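Local coordinates for glutamine amidotransferase domain-containing protein (PDB 3L7N), which probably acts as a class I glutamine amidotransferase, splitting glutamine and passing on its amide nitrogen to an acceptor that remains unidentified, at residues R2-L7 / D27-K32; L49-G54 / K85-V90; H8-A13 / K32-E37; P14-A19 / A224-L229. All coordinates share one frame; numbering follows the deposited sequence.

Contact 1 of 4, residues R2-L7 / D27-K32; sequences RIHFIL and DVSMTK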
loop_
_atom_site.group_PDB
_atom_site.type_symbol
_atom_site.label_atom_id
_atom_site.label_comp_id
_atom_site.label_asym_id
_atom_site.label_seq_id
_atom_site.Cartn_x
_atom_site.Cartn_y
_atom_site.Cartn_z
ATOM N N ARG A 2 -7.116 17.968 -2.375
ATOM C CA ARG A 2 -6.137 17.669 -3.441
ATOM C C ARG A 2 -5.327 16.419 -3.054
ATOM O O ARG A 2 -4.541 16.433 -2.103
ATOM C CB ARG A 2 -5.182 18.850 -3.720
ATOM C CG ARG A 2 -5.759 20.018 -4.461
ATOM C CD ARG A 2 -5.007 21.329 -4.158
ATOM N NE ARG A 2 -4.559 21.385 -2.761
ATOM C CZ ARG A 2 -3.445 22.007 -2.334
ATOM N NH1 ARG A 2 -2.669 22.691 -3.194
ATOM N NH2 ARG A 2 -3.081 21.902 -1.068
ATOM N N ILE A 3 -5.524 15.358 -3.781
ATOM C CA ILE A 3 -4.909 14.100 -3.498
ATOM C C ILE A 3 -3.935 13.791 -4.630
ATOM O O ILE A 3 -4.363 13.715 -5.816
ATOM C CB ILE A 3 -5.980 13.026 -3.487
ATOM C CG1 ILE A 3 -6.951 13.275 -2.386
ATOM C CG2 ILE A 3 -5.389 11.572 -3.422
ATOM C CD1 ILE A 3 -7.927 12.173 -2.277
ATOM N N HIS A 4 -2.633 13.612 -4.301
ATOM C CA HIS A 4 -1.626 13.287 -5.331
ATOM C C HIS A 4 -1.113 11.845 -5.226
ATOM O O HIS A 4 -0.599 11.447 -4.168
ATOM C CB HIS A 4 -0.440 14.301 -5.291
ATOM C CG HIS A 4 0.493 14.167 -6.451
ATOM N ND1 HIS A 4 1.556 13.280 -6.449
ATOM C CD2 HIS A 4 0.450 14.703 -7.711
ATOM C CE1 HIS A 4 2.164 13.312 -7.641
ATOM N NE2 HIS A 4 1.517 14.165 -8.420
ATOM N N PHE A 5 -1.218 11.076 -6.328
ATOM C CA PHE A 5 -0.768 9.665 -6.373
ATOM C C PHE A 5 0.599 9.523 -6.953
ATOM O O PHE A 5 0.933 10.163 -7.987
ATOM C CB PHE A 5 -1.673 8.864 -7.246
ATOM C CG PHE A 5 -2.999 8.543 -6.632
ATOM C CD1 PHE A 5 -3.199 7.326 -5.943
ATOM C CD2 PHE A 5 -4.055 9.421 -6.744
ATOM C CE1 PHE A 5 -4.412 7.038 -5.339
ATOM C CE2 PHE A 5 -5.280 9.132 -6.123
ATOM C CZ PHE A 5 -5.453 7.909 -5.437
ATOM N N ILE A 6 1.395 8.636 -6.377
ATOM C CA ILE A 6 2.664 8.262 -6.988
ATOM C C ILE A 6 2.555 6.819 -7.457
ATOM O O ILE A 6 2.195 5.942 -6.676
ATOM C CB ILE A 6 3.868 8.379 -5.960
ATOM C CG1 ILE A 6 3.899 9.727 -5.299
ATOM C CG2 ILE A 6 5.172 8.041 -6.616
ATOM C CD1 ILE A 6 4.356 10.742 -6.144
ATOM N N LEU A 7 2.765 6.566 -8.737
ATOM C CA LEU A 7 2.501 5.240 -9.277
ATOM C C LEU A 7 3.763 4.683 -9.935
ATOM O O LEU A 7 4.527 5.428 -10.511
ATOM C CB LEU A 7 1.369 5.300 -10.249
ATOM C CG LEU A 7 0.031 5.903 -9.831
ATOM C CD1 LEU A 7 -0.867 5.798 -10.973
ATOM C CD2 LEU A 7 -0.553 5.219 -8.665
ATOM N N ASP A 27 -9.761 16.103 -5.774
ATOM C CA ASP A 27 -9.078 16.628 -6.937
ATOM C C ASP A 27 -7.827 15.887 -7.133
ATOM O O ASP A 27 -6.850 16.193 -6.500
ATOM C CB ASP A 27 -8.756 18.106 -6.717
ATOM C CG ASP A 27 -8.061 18.731 -7.887
ATOM O OD1 ASP A 27 -8.322 18.301 -9.061
ATOM O OD2 ASP A 27 -7.218 19.611 -7.651
ATOM N N VAL A 28 -7.845 14.895 -8.038
ATOM C CA VAL A 28 -6.754 13.901 -8.162
ATOM C C VAL A 28 -5.601 14.359 -9.124
ATOM O O VAL A 28 -5.859 14.808 -10.209
ATOM C CB VAL A 28 -7.309 12.631 -8.682
ATOM C CG1 VAL A 28 -6.270 11.760 -9.087
ATOM C CG2 VAL A 28 -8.156 11.992 -7.668
ATOM N N SER A 29 -4.353 14.205 -8.719
ATOM C CA SER A 29 -3.228 14.285 -9.706
ATOM C C SER A 29 -2.365 13.073 -9.556
ATOM O O SER A 29 -2.482 12.384 -8.582
ATOM C CB SER A 29 -2.405 15.566 -9.517
ATOM O OG SER A 29 -2.268 15.882 -8.147
ATOM N N MET A 30 -1.507 12.789 -10.513
ATOM C CA MET A 30 -0.700 11.591 -10.420
ATOM C C MET A 30 0.707 11.787 -10.942
ATOM O O MET A 30 0.948 12.673 -11.719
ATOM C CB MET A 30 -1.317 10.525 -11.209
ATOM C CG MET A 30 -2.500 9.971 -10.655
ATOM S SD MET A 30 -3.477 9.356 -12.000
ATOM C CE MET A 30 -4.196 7.956 -11.280
ATOM N N THR A 31 1.624 10.900 -10.584
ATOM C CA THR A 31 2.922 10.923 -11.164
ATOM C C THR A 31 3.168 9.551 -11.573
ATOM O O THR A 31 3.191 8.650 -10.748
ATOM C CB THR A 31 4.019 11.356 -10.113
ATOM O OG1 THR A 31 3.799 12.717 -9.718
ATOM C CG2 THR A 31 5.398 11.239 -10.701
ATOM N N LYS A 32 3.334 9.315 -12.832
ATOM C CA LYS A 32 3.571 7.962 -13.210
ATOM C C LYS A 32 5.079 7.738 -13.432
ATOM O O LYS A 32 5.585 7.971 -14.537
ATOM C CB LYS A 32 2.754 7.621 -14.419
ATOM C CG LYS A 32 1.329 7.617 -14.154
ATOM C CD LYS A 32 0.498 7.681 -15.428
ATOM C CE LYS A 32 -0.975 7.897 -15.119
ATOM N NZ LYS A 32 -1.763 8.091 -16.315
#

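Contact 2 of 4, residues L49-G54 / K85-V90; sequences LILMGG and KIIVGV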
loop_
_atom_site.group_PDB
_atom_site.type_symbol
_atom_site.label_atom_id
_atom_site.label_comp_id
_atom_site.label_asym_id
_atom_site.label_seq_id
_atom_site.Cartn_x
_atom_site.Cartn_y
_atom_site.Cartn_z
ATOM N N LEU A 49 -1.099 12.491 0.041
ATOM C CA LEU A 49 -0.151 11.855 -0.858
ATOM C C LEU A 49 -0.371 10.351 -0.672
ATOM O O LEU A 49 -0.327 9.855 0.448
ATOM C CB LEU A 49 1.271 12.216 -0.427
ATOM C CG LEU A 49 2.428 11.625 -1.182
ATOM C CD1 LEU A 49 2.405 12.041 -2.660
ATOM C CD2 LEU A 49 3.753 12.033 -0.527
ATOM N N ILE A 50 -0.649 9.642 -1.735
ATOM C CA ILE A 50 -0.885 8.248 -1.653
ATOM C C ILE A 50 0.115 7.646 -2.557
ATOM O O ILE A 50 0.169 8.026 -3.718
ATOM C CB ILE A 50 -2.288 7.929 -2.205
ATOM C CG1 ILE A 50 -3.318 8.624 -1.376
ATOM C CG2 ILE A 50 -2.523 6.468 -2.287
ATOM C CD1 ILE A 50 -4.709 8.357 -1.807
ATOM N N LEU A 51 0.980 6.768 -2.038
ATOM C CA LEU A 51 2.016 6.145 -2.870
ATOM C C LEU A 51 1.660 4.683 -2.985
ATOM O O LEU A 51 1.557 4.017 -1.981
ATOM C CB LEU A 51 3.427 6.259 -2.198
ATOM C CG LEU A 51 4.048 7.627 -1.847
ATOM C CD1 LEU A 51 3.845 7.910 -0.457
ATOM C CD2 LEU A 51 5.561 7.719 -2.165
ATOM N N MET A 52 1.482 4.185 -4.213
ATOM C CA MET A 52 1.078 2.810 -4.450
ATOM C C MET A 52 2.270 1.849 -4.580
ATOM O O MET A 52 3.400 2.267 -4.526
ATOM C CB MET A 52 0.231 2.741 -5.716
ATOM C CG MET A 52 -1.162 3.361 -5.544
ATOM S SD MET A 52 -2.160 2.492 -4.347
ATOM C CE MET A 52 -2.735 3.916 -3.646
ATOM N N GLY A 53 1.978 0.561 -4.857
ATOM C CA GLY A 53 2.963 -0.480 -4.810
ATOM C C GLY A 53 3.892 -0.405 -5.988
ATOM O O GLY A 53 3.927 0.597 -6.693
ATOM N N GLY A 54 4.699 -1.436 -6.166
ATOM C CA GLY A 54 5.588 -1.487 -7.250
ATOM C C GLY A 54 6.466 -2.712 -7.257
ATOM O O GLY A 54 6.821 -3.234 -6.223
ATOM N N LYS A 85 1.132 16.876 6.054
ATOM C CA LYS A 85 0.265 16.289 4.962
ATOM C C LYS A 85 -0.272 14.917 5.372
ATOM O O LYS A 85 0.437 14.150 5.898
ATOM C CB LYS A 85 1.096 16.131 3.671
ATOM C CG LYS A 85 1.671 17.381 3.182
ATOM C CD LYS A 85 0.606 18.312 2.763
ATOM C CE LYS A 85 1.214 19.603 2.245
ATOM N NZ LYS A 85 0.216 20.665 2.316
ATOM N N ILE A 86 -1.500 14.602 5.008
ATOM C CA ILE A 86 -2.004 13.195 5.084
ATOM C C ILE A 86 -1.216 12.351 4.130
ATOM O O ILE A 86 -1.074 12.737 3.002
ATOM C CB ILE A 86 -3.439 13.138 4.666
ATOM C CG1 ILE A 86 -4.226 14.239 5.391
ATOM C CG2 ILE A 86 -4.004 11.728 4.813
ATOM C CD1 ILE A 86 -5.689 14.068 5.397
ATOM N N ILE A 87 -0.640 11.212 4.588
ATOM C CA ILE A 87 0.111 10.318 3.667
ATOM C C ILE A 87 -0.420 8.939 3.821
ATOM O O ILE A 87 -0.770 8.584 4.884
ATOM C CB ILE A 87 1.563 10.293 4.002
ATOM C CG1 ILE A 87 2.077 11.727 4.112
ATOM C CG2 ILE A 87 2.345 9.500 2.938
ATOM C CD1 ILE A 87 3.529 11.822 4.480
ATOM N N VAL A 88 -0.551 8.175 2.724
ATOM C CA VAL A 88 -0.826 6.711 2.815
ATOM C C VAL A 88 0.124 5.980 1.832
ATOM O O VAL A 88 0.289 6.451 0.704
ATOM C CB VAL A 88 -2.254 6.390 2.432
ATOM C CG1 VAL A 88 -2.462 4.796 2.244
ATOM C CG2 VAL A 88 -3.225 7.009 3.419
ATOM N N GLY A 89 0.784 4.860 2.275
ATOM C CA GLY A 89 1.763 4.110 1.422
ATOM C C GLY A 89 1.328 2.688 1.366
ATOM O O GLY A 89 0.984 2.147 2.367
ATOM N N VAL A 90 1.292 2.089 0.162
ATOM C CA VAL A 90 0.796 0.690 -0.029
ATOM C C VAL A 90 1.930 -0.205 -0.596
ATOM O O VAL A 90 2.632 0.214 -1.466
ATOM C CB VAL A 90 -0.334 0.701 -1.009
ATOM C CG1 VAL A 90 -0.844 -0.664 -1.272
ATOM C CG2 VAL A 90 -1.415 1.585 -0.531
#

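Contact 3 of 4, residues H8-A13 / K32-E37; sequences HETFEA and KVYRYE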
loop_
_atom_site.group_PDB
_atom_site.type_symbol
_atom_site.label_atom_id
_atom_site.label_comp_id
_atom_site.label_asym_id
_atom_site.label_seq_id
_atom_site.Cartn_x
_atom_site.Cartn_y
_atom_site.Cartn_z
ATOM N N HIS A 8 4.021 3.398 -9.762
ATOM C CA HIS A 8 5.335 2.863 -10.041
ATOM C C HIS A 8 5.262 1.774 -11.109
ATOM O O HIS A 8 6.280 1.207 -11.488
ATOM C CB HIS A 8 5.964 2.224 -8.770
ATOM C CG HIS A 8 6.071 3.144 -7.590
ATOM N ND1 HIS A 8 5.262 3.006 -6.472
ATOM C CD2 HIS A 8 7.018 4.059 -7.254
ATOM C CE1 HIS A 8 5.633 3.884 -5.553
ATOM N NE2 HIS A 8 6.696 4.536 -6.000
ATOM N N GLU A 9 4.049 1.373 -11.460
ATOM C CA GLU A 9 3.806 0.530 -12.634
ATOM C C GLU A 9 2.312 0.382 -12.965
ATOM O O GLU A 9 1.405 0.746 -12.109
ATOM C CB GLU A 9 4.497 -0.805 -12.530
ATOM C CG GLU A 9 5.774 -0.875 -13.349
ATOM C CD GLU A 9 5.504 -1.004 -14.856
ATOM O OE1 GLU A 9 4.522 -0.360 -15.386
ATOM O OE2 GLU A 9 6.205 -1.799 -15.506
ATOM N N THR A 10 2.045 0.006 -14.248
ATOM C CA THR A 10 0.651 -0.096 -14.839
ATOM C C THR A 10 -0.149 -1.107 -14.046
ATOM O O THR A 10 -1.308 -0.863 -13.726
ATOM C CB THR A 10 0.701 -0.524 -16.370
ATOM O OG1 THR A 10 1.503 -1.663 -16.510
ATOM C CG2 THR A 10 1.350 0.591 -17.261
ATOM N N PHE A 11 0.532 -2.153 -13.544
ATOM C CA PHE A 11 -0.124 -3.152 -12.673
ATOM C C PHE A 11 -0.139 -2.826 -11.140
ATOM O O PHE A 11 -0.639 -3.627 -10.326
ATOM C CB PHE A 11 0.456 -4.522 -12.893
ATOM C CG PHE A 11 1.930 -4.558 -12.864
ATOM C CD1 PHE A 11 2.632 -4.859 -11.642
ATOM C CD2 PHE A 11 2.671 -4.360 -14.049
ATOM C CE1 PHE A 11 4.073 -4.932 -11.600
ATOM C CE2 PHE A 11 4.126 -4.435 -14.050
ATOM C CZ PHE A 11 4.823 -4.724 -12.802
ATOM N N GLU A 12 0.396 -1.699 -10.755
ATOM C CA GLU A 12 0.268 -1.263 -9.403
ATOM C C GLU A 12 -0.702 -0.080 -9.344
ATOM O O GLU A 12 -0.283 1.115 -9.072
ATOM C CB GLU A 12 1.600 -0.873 -8.895
ATOM C CG GLU A 12 2.598 -1.907 -9.094
ATOM C CD GLU A 12 2.526 -2.950 -8.056
ATOM O OE1 GLU A 12 1.646 -2.810 -7.128
ATOM O OE2 GLU A 12 3.390 -3.893 -8.092
ATOM N N ALA A 13 -1.953 -0.346 -9.696
ATOM C CA ALA A 13 -2.933 0.727 -9.915
ATOM C C ALA A 13 -3.496 1.273 -8.612
ATOM O O ALA A 13 -3.692 0.531 -7.665
ATOM C CB ALA A 13 -4.048 0.208 -10.765
ATOM N N LYS A 32 3.334 9.315 -12.832
ATOM C CA LYS A 32 3.571 7.962 -13.210
ATOM C C LYS A 32 5.079 7.738 -13.432
ATOM O O LYS A 32 5.585 7.971 -14.537
ATOM C CB LYS A 32 2.754 7.621 -14.419
ATOM C CG LYS A 32 1.329 7.617 -14.154
ATOM C CD LYS A 32 0.498 7.681 -15.428
ATOM C CE LYS A 32 -0.975 7.897 -15.119
ATOM N NZ LYS A 32 -1.763 8.091 -16.315
ATOM N N VAL A 33 5.822 7.375 -12.364
ATOM C CA VAL A 33 7.275 7.361 -12.476
ATOM C C VAL A 33 7.799 6.432 -13.553
ATOM O O VAL A 33 8.766 6.743 -14.210
ATOM C CB VAL A 33 7.951 7.122 -11.187
ATOM C CG1 VAL A 33 7.479 8.103 -10.201
ATOM C CG2 VAL A 33 7.726 5.701 -10.697
ATOM N N TYR A 34 7.089 5.336 -13.799
ATOM C CA TYR A 34 7.451 4.405 -14.858
ATOM C C TYR A 34 7.386 5.026 -16.244
ATOM O O TYR A 34 7.889 4.413 -17.222
ATOM C CB TYR A 34 6.578 3.100 -14.793
ATOM C CG TYR A 34 5.113 3.354 -14.870
ATOM C CD1 TYR A 34 4.429 3.251 -16.078
ATOM C CD2 TYR A 34 4.391 3.726 -13.735
ATOM C CE1 TYR A 34 3.083 3.525 -16.163
ATOM C CE2 TYR A 34 3.048 3.993 -13.804
ATOM C CZ TYR A 34 2.392 3.905 -15.036
ATOM O OH TYR A 34 1.041 4.195 -15.116
ATOM N N ARG A 35 6.741 6.204 -16.371
ATOM C CA ARG A 35 6.648 6.901 -17.675
ATOM C C ARG A 35 7.679 8.020 -17.702
ATOM O O ARG A 35 7.561 9.012 -18.483
ATOM C CB ARG A 35 5.236 7.479 -17.875
ATOM C CG ARG A 35 4.146 6.431 -18.216
ATOM C CD ARG A 35 2.873 7.145 -18.611
ATOM N NE ARG A 35 2.997 7.727 -19.938
ATOM C CZ ARG A 35 2.663 7.098 -21.094
ATOM N NH1 ARG A 35 2.065 5.876 -21.086
ATOM N NH2 ARG A 35 2.950 7.676 -22.257
ATOM N N TYR A 36 8.706 7.873 -16.844
ATOM C CA TYR A 36 9.709 8.922 -16.572
ATOM C C TYR A 36 9.108 10.228 -16.271
ATOM O O TYR A 36 9.695 11.236 -16.567
ATOM C CB TYR A 36 10.723 9.035 -17.686
ATOM C CG TYR A 36 11.489 7.744 -17.897
ATOM C CD1 TYR A 36 12.865 7.658 -17.631
ATOM C CD2 TYR A 36 10.833 6.591 -18.286
ATOM C CE1 TYR A 36 13.549 6.441 -17.788
ATOM C CE2 TYR A 36 11.493 5.396 -18.420
ATOM C CZ TYR A 36 12.829 5.310 -18.183
ATOM O OH TYR A 36 13.469 4.054 -18.389
ATOM N N GLU A 37 7.949 10.232 -15.603
ATOM C CA GLU A 37 7.372 11.491 -15.100
ATOM C C GLU A 37 8.077 11.987 -13.882
ATOM O O GLU A 37 8.538 11.230 -13.091
ATOM C CB GLU A 37 5.897 11.338 -14.841
ATOM C CG GLU A 37 5.102 11.284 -16.090
ATOM C CD GLU A 37 3.654 11.033 -15.849
ATOM O OE1 GLU A 37 3.159 11.252 -14.733
ATOM O OE2 GLU A 37 2.978 10.641 -16.783
#

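Contact 4 of 4, residues P14-A19 / A224-L229; sequences PGAYLA and ALYSFL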
loop_
_atom_site.group_PDB
_atom_site.type_symbol
_atom_site.label_atom_id
_atom_site.label_comp_id
_atom_site.label_asym_id
_atom_site.label_seq_id
_atom_site.Cartn_x
_atom_site.Cartn_y
_atom_site.Cartn_z
ATOM N N PRO A 14 -3.911 2.528 -8.611
ATOM C CA PRO A 14 -4.530 3.042 -7.412
ATOM C C PRO A 14 -5.851 2.279 -7.001
ATOM O O PRO A 14 -6.384 2.492 -5.853
ATOM C CB PRO A 14 -4.853 4.489 -7.783
ATOM C CG PRO A 14 -4.881 4.514 -9.260
ATOM C CD PRO A 14 -4.008 3.466 -9.742
ATOM N N GLY A 15 -6.406 1.482 -7.925
ATOM C CA GLY A 15 -7.811 0.950 -7.787
ATOM C C GLY A 15 -8.803 1.726 -6.884
ATOM O O GLY A 15 -9.123 2.888 -7.127
ATOM N N ALA A 16 -9.272 1.090 -5.841
ATOM C CA ALA A 16 -10.290 1.710 -5.018
ATOM C C ALA A 16 -9.873 3.004 -4.347
ATOM O O ALA A 16 -10.729 3.741 -3.918
ATOM C CB ALA A 16 -10.807 0.752 -4.005
ATOM N N TYR A 17 -8.533 3.264 -4.197
ATOM C CA TYR A 17 -8.091 4.575 -3.631
ATOM C C TYR A 17 -8.521 5.680 -4.584
ATOM O O TYR A 17 -9.079 6.728 -4.159
ATOM C CB TYR A 17 -6.603 4.628 -3.428
ATOM C CG TYR A 17 -6.086 3.791 -2.282
ATOM C CD1 TYR A 17 -6.086 4.291 -0.960
ATOM C CD2 TYR A 17 -5.545 2.497 -2.512
ATOM C CE1 TYR A 17 -5.549 3.546 0.109
ATOM C CE2 TYR A 17 -5.081 1.699 -1.434
ATOM C CZ TYR A 17 -5.076 2.256 -0.118
ATOM O OH TYR A 17 -4.621 1.518 0.932
ATOM N N LEU A 18 -8.348 5.422 -5.906
ATOM C CA LEU A 18 -8.731 6.382 -6.918
ATOM C C LEU A 18 -10.219 6.513 -6.948
ATOM O O LEU A 18 -10.736 7.639 -6.936
ATOM C CB LEU A 18 -8.212 5.978 -8.284
ATOM C CG LEU A 18 -8.433 7.006 -9.411
ATOM C CD1 LEU A 18 -8.128 8.430 -8.936
ATOM C CD2 LEU A 18 -7.597 6.658 -10.710
ATOM N N ALA A 19 -10.940 5.362 -6.955
ATOM C CA ALA A 19 -12.423 5.381 -6.975
ATOM C C ALA A 19 -13.009 6.173 -5.811
ATOM O O ALA A 19 -13.884 7.048 -5.993
ATOM C CB ALA A 19 -12.913 4.067 -6.955
ATOM N N ALA A 224 -14.285 -1.580 3.381
ATOM C CA ALA A 224 -13.542 -1.358 4.556
ATOM C C ALA A 224 -12.607 -0.183 4.319
ATOM O O ALA A 224 -12.593 0.814 5.146
ATOM C CB ALA A 224 -12.791 -2.548 4.902
ATOM N N LEU A 225 -11.844 -0.225 3.165
ATOM C CA LEU A 225 -10.964 0.922 2.759
ATOM C C LEU A 225 -11.687 2.258 2.777
ATOM O O LEU A 225 -11.234 3.197 3.418
ATOM C CB LEU A 225 -10.404 0.683 1.441
ATOM C CG LEU A 225 -9.286 1.554 0.950
ATOM C CD1 LEU A 225 -8.132 1.690 1.954
ATOM C CD2 LEU A 225 -8.788 0.936 -0.315
ATOM N N TYR A 226 -12.845 2.331 2.114
ATOM C CA TYR A 226 -13.600 3.565 2.091
ATOM C C TYR A 226 -13.828 4.090 3.466
ATOM O O TYR A 226 -13.776 5.303 3.685
ATOM C CB TYR A 226 -14.945 3.402 1.355
ATOM C CG TYR A 226 -14.804 3.027 -0.079
ATOM C CD1 TYR A 226 -13.699 3.400 -0.795
ATOM C CD2 TYR A 226 -15.788 2.298 -0.734
ATOM C CE1 TYR A 226 -13.515 3.001 -2.167
ATOM C CE2 TYR A 226 -15.627 1.909 -2.130
ATOM C CZ TYR A 226 -14.475 2.279 -2.815
ATOM O OH TYR A 226 -14.264 1.894 -4.148
ATOM N N SER A 227 -14.182 3.207 4.405
ATOM C CA SER A 227 -14.496 3.681 5.805
ATOM C C SER A 227 -13.230 4.255 6.436
ATOM O O SER A 227 -13.286 5.321 7.084
ATOM C CB SER A 227 -15.017 2.561 6.666
ATOM O OG SER A 227 -14.054 1.482 6.685
ATOM N N PHE A 228 -12.074 3.586 6.204
ATOM C CA PHE A 228 -10.779 4.135 6.641
ATOM C C PHE A 228 -10.460 5.546 6.038
ATOM O O PHE A 228 -10.227 6.525 6.799
ATOM C CB PHE A 228 -9.637 3.155 6.402
ATOM C CG PHE A 228 -8.268 3.755 6.610
ATOM C CD1 PHE A 228 -7.716 3.863 7.921
ATOM C CD2 PHE A 228 -7.523 4.269 5.502
ATOM C CE1 PHE A 228 -6.437 4.461 8.134
ATOM C CE2 PHE A 228 -6.243 4.869 5.691
ATOM C CZ PHE A 228 -5.696 4.974 7.022
ATOM N N LEU A 229 -10.560 5.684 4.704
ATOM C CA LEU A 229 -10.198 6.968 4.055
ATOM C C LEU A 229 -11.126 8.060 4.485
ATOM O O LEU A 229 -10.676 9.202 4.790
ATOM C CB LEU A 229 -10.161 6.841 2.511
ATOM C CG LEU A 229 -9.154 5.797 1.944
ATOM C CD1 LEU A 229 -9.529 5.345 0.495
ATOM C CD2 LEU A 229 -7.793 6.387 1.985
#

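Contact 1 of 4, residues R2-L7 / D27-K32
Phe5 meets two residues of the neighbouring parallel strand. Its CB rests 3.7 Å from CG of Met30, and its ring, set with CG anti to the carbonyl carbon (chi1 -75°), runs at a slant to Val28, ring atom CD2 lying 4.0 Å from methyl CG1. Leu7 extends this apolar row, its CD1 touching CE of Met30 at 4.0 Å. Methionine suits the place between them, because an unbranched chain can meet Phe5 with CG and Leu7 with CE. Helix 15-23 packs on this face through Leu18, Trp20 and Ala21. The other face is more mixed. Ile6 and Thr31 lie side by side and point the same way, CD1 to CB 4.0 Å, while His4 stands between Ser29 and Thr31. At the start of the strands, methylene CG of Arg2 comes within 3.5 Å of Asp27 OD2, but the guanidinium leads off to a salt bridge with Asp47 and a hydrogen bond from NH1 to Asp44 O. Five backbone hydrogen bonds stitch the pair, from Ile3 N to Asp27 O (3.1 Å) up to Leu7 N to Thr31 O (2.9 Å). Residues 3, 5 and 7 thus bond to 27-32, whereas His4 and Ile6 bond to strand 48-51. The chemistry implies a division of labour: peptide groups fix the register of this outermost strand, and side chains give the Ile3-Phe5-Leu7 face an apolar patch for the helix.

Contact 2 of 4, residues L49-G54 / K85-V90
Between Leu49-Leu51 and Ile86-Val90 the flat groups are peptide units, with no ring in either segment, and N-H...O=C hydrogen bonds join them. Leu49 N bonds to Ile86 O, and Leu49 O accepts Val88 N at 2.8 Å; Leu51 repeats the pattern, its N going to Val88 O (2.8 Å) and its O receiving Val90 N (2.9 Å). On one face of the sheet stand Leu49, Leu51 and Ile87. Here Ile87 CG2, anti to the backbone N, is the branch that meets Leu51 CD1, at 4.0 Å, under Ala80 and Ile77 of helix 70-82. Ile50 and Val88 fill the opposite face, where Tyr17 of helix 15-23 and Leu232 of helix 219-233 touch Val88. Branched aliphatic residues suit Leu49-Leu51 and Ile87-Val88, all buried. Past the strand end, Met52 runs alongside Val90, SD to CG2 4.0 Å, and Tyr17 touches both. Gly53 CA then approaches Val90 O at 3.4 Å in a CA-H...O contact. Two neighbouring parallel strands joined through helix 70-82 form a beta-alpha-beta crossover. Gly89 also begins a GxCxG sequence with Cys91 and Gly93, consistent with the nucleophile elbow of class I glutamine amidotransferases.

Contact 3 of 4, residues H8-A13 / K32-E37
Tyr34 lays one face of its ring over the backbone of Glu9 and Thr10, as a flat aromatic can against bare main chain. Glu9 CA makes a CH-pi contact, 3.9 Å from the ring centroid and 28° off the normal, and Thr10 N lies over the same face, closer to the ring axis. Chi1 of 57° starts Tyr34 toward residues 8-10, with CG between backbone N and carbonyl carbon. Thr10 crosses it at about a right angle, CG2 3.6 Å from Tyr34 CE1. The Glu9 carboxylate bends over the rim of that face, its plane 27° from the ring's, OE1 3.7 Å from Tyr34 CD1; OE1 accepts Thr10 N at 2.8 Å on its anti side, tilted out of the carboxylate plane. A type I turn, Glu9 to Glu12, leaves strand 2-7 and the 3-10 segment Val33-Tyr34 leaves strand 27-32, both at the C-terminal end of the parallel sheet, where class I amidotransferases generally keep their active site. Val33 CG2 flanks His8, 3.8 Å from CA and 3.9 Å from CD2. Glu73 holds the His8 imidazole through NE2 and Gly53 O through ND1. Within 32-37, Glu37 OE1 accepts Lys32 N from above the carboxylate plane.

Contact 4 of 4, residues P14-A19 / A224-L229
This is a helix-helix packing: the first helix of the chain, 15-23, lies against the C-terminal helix 219-233, the axes of the two short segments passing 10.2 Å apart at a crossing angle of -52°. The Tyr17 ring is the broad surface in the middle. Leu225 CD2 sits over the centre of one face, 3.9 Å from the centroid and only 11° off the normal, a clear CH-pi contact, and the sister methyl CD1 reaches Tyr17 CE1 at 3.7 Å. With CG anti to its backbone N (chi1 -168°), the Leu225 side chain is carried toward helix 15-23 and both methyls meet the tyrosine. One turn further on, Leu229 crosses the tyrosine at about a right angle, its CD1 3.9 Å from Tyr17 CD1. Leu225 and Leu229, four residues apart, thus present one side of the C-terminal helix. Helix 15-23 is the connecting helix of a beta-alpha-beta unit, so the same tyrosine that meets these leucines also reaches down to Phe5, Val88 and Val90 of the sheet, with Met52 beside it. Small residues permit the approach beside it: Ala16 CB lies 4.2 Å from Leu225 CD2 and 3.6 Å from Tyr226 OH, while Ala19 CB is 3.8 Å from the same hydroxyl oxygen. Tyr226 turns the edge of its ring to the first helix, CE1 being 3.4 Å from Ala16 O near the ring plane. Farther along the C-terminal helix, Phe228 makes edge-to-face contacts with Tyr174 and Phe176 of the sheet.

In the fold
From the N terminus, strand 2-7, the turn 8-13 and helix 15-23 each open a contact. Contact 1 closes first, when strand 27-32 returns beside strand 2-7, and contact 3 closes just after it at 32-37, sharing Lys32. Their segments alternate, so the two cross, and contact 4, opened at 14-19, crosses both. Contact 2 follows contacts 1 and 3 in series, its loop running from 49-54 through helix 70-82 to 85-90. It is nested within contact 4, which closes only at 224-229. Contacts 1 and 2 build neighbouring parts of one sheet, contact 3 joins the loops beyond the C-terminal ends of strands 2-7 and 27-32, and contact 4 ties the chain's two ends together.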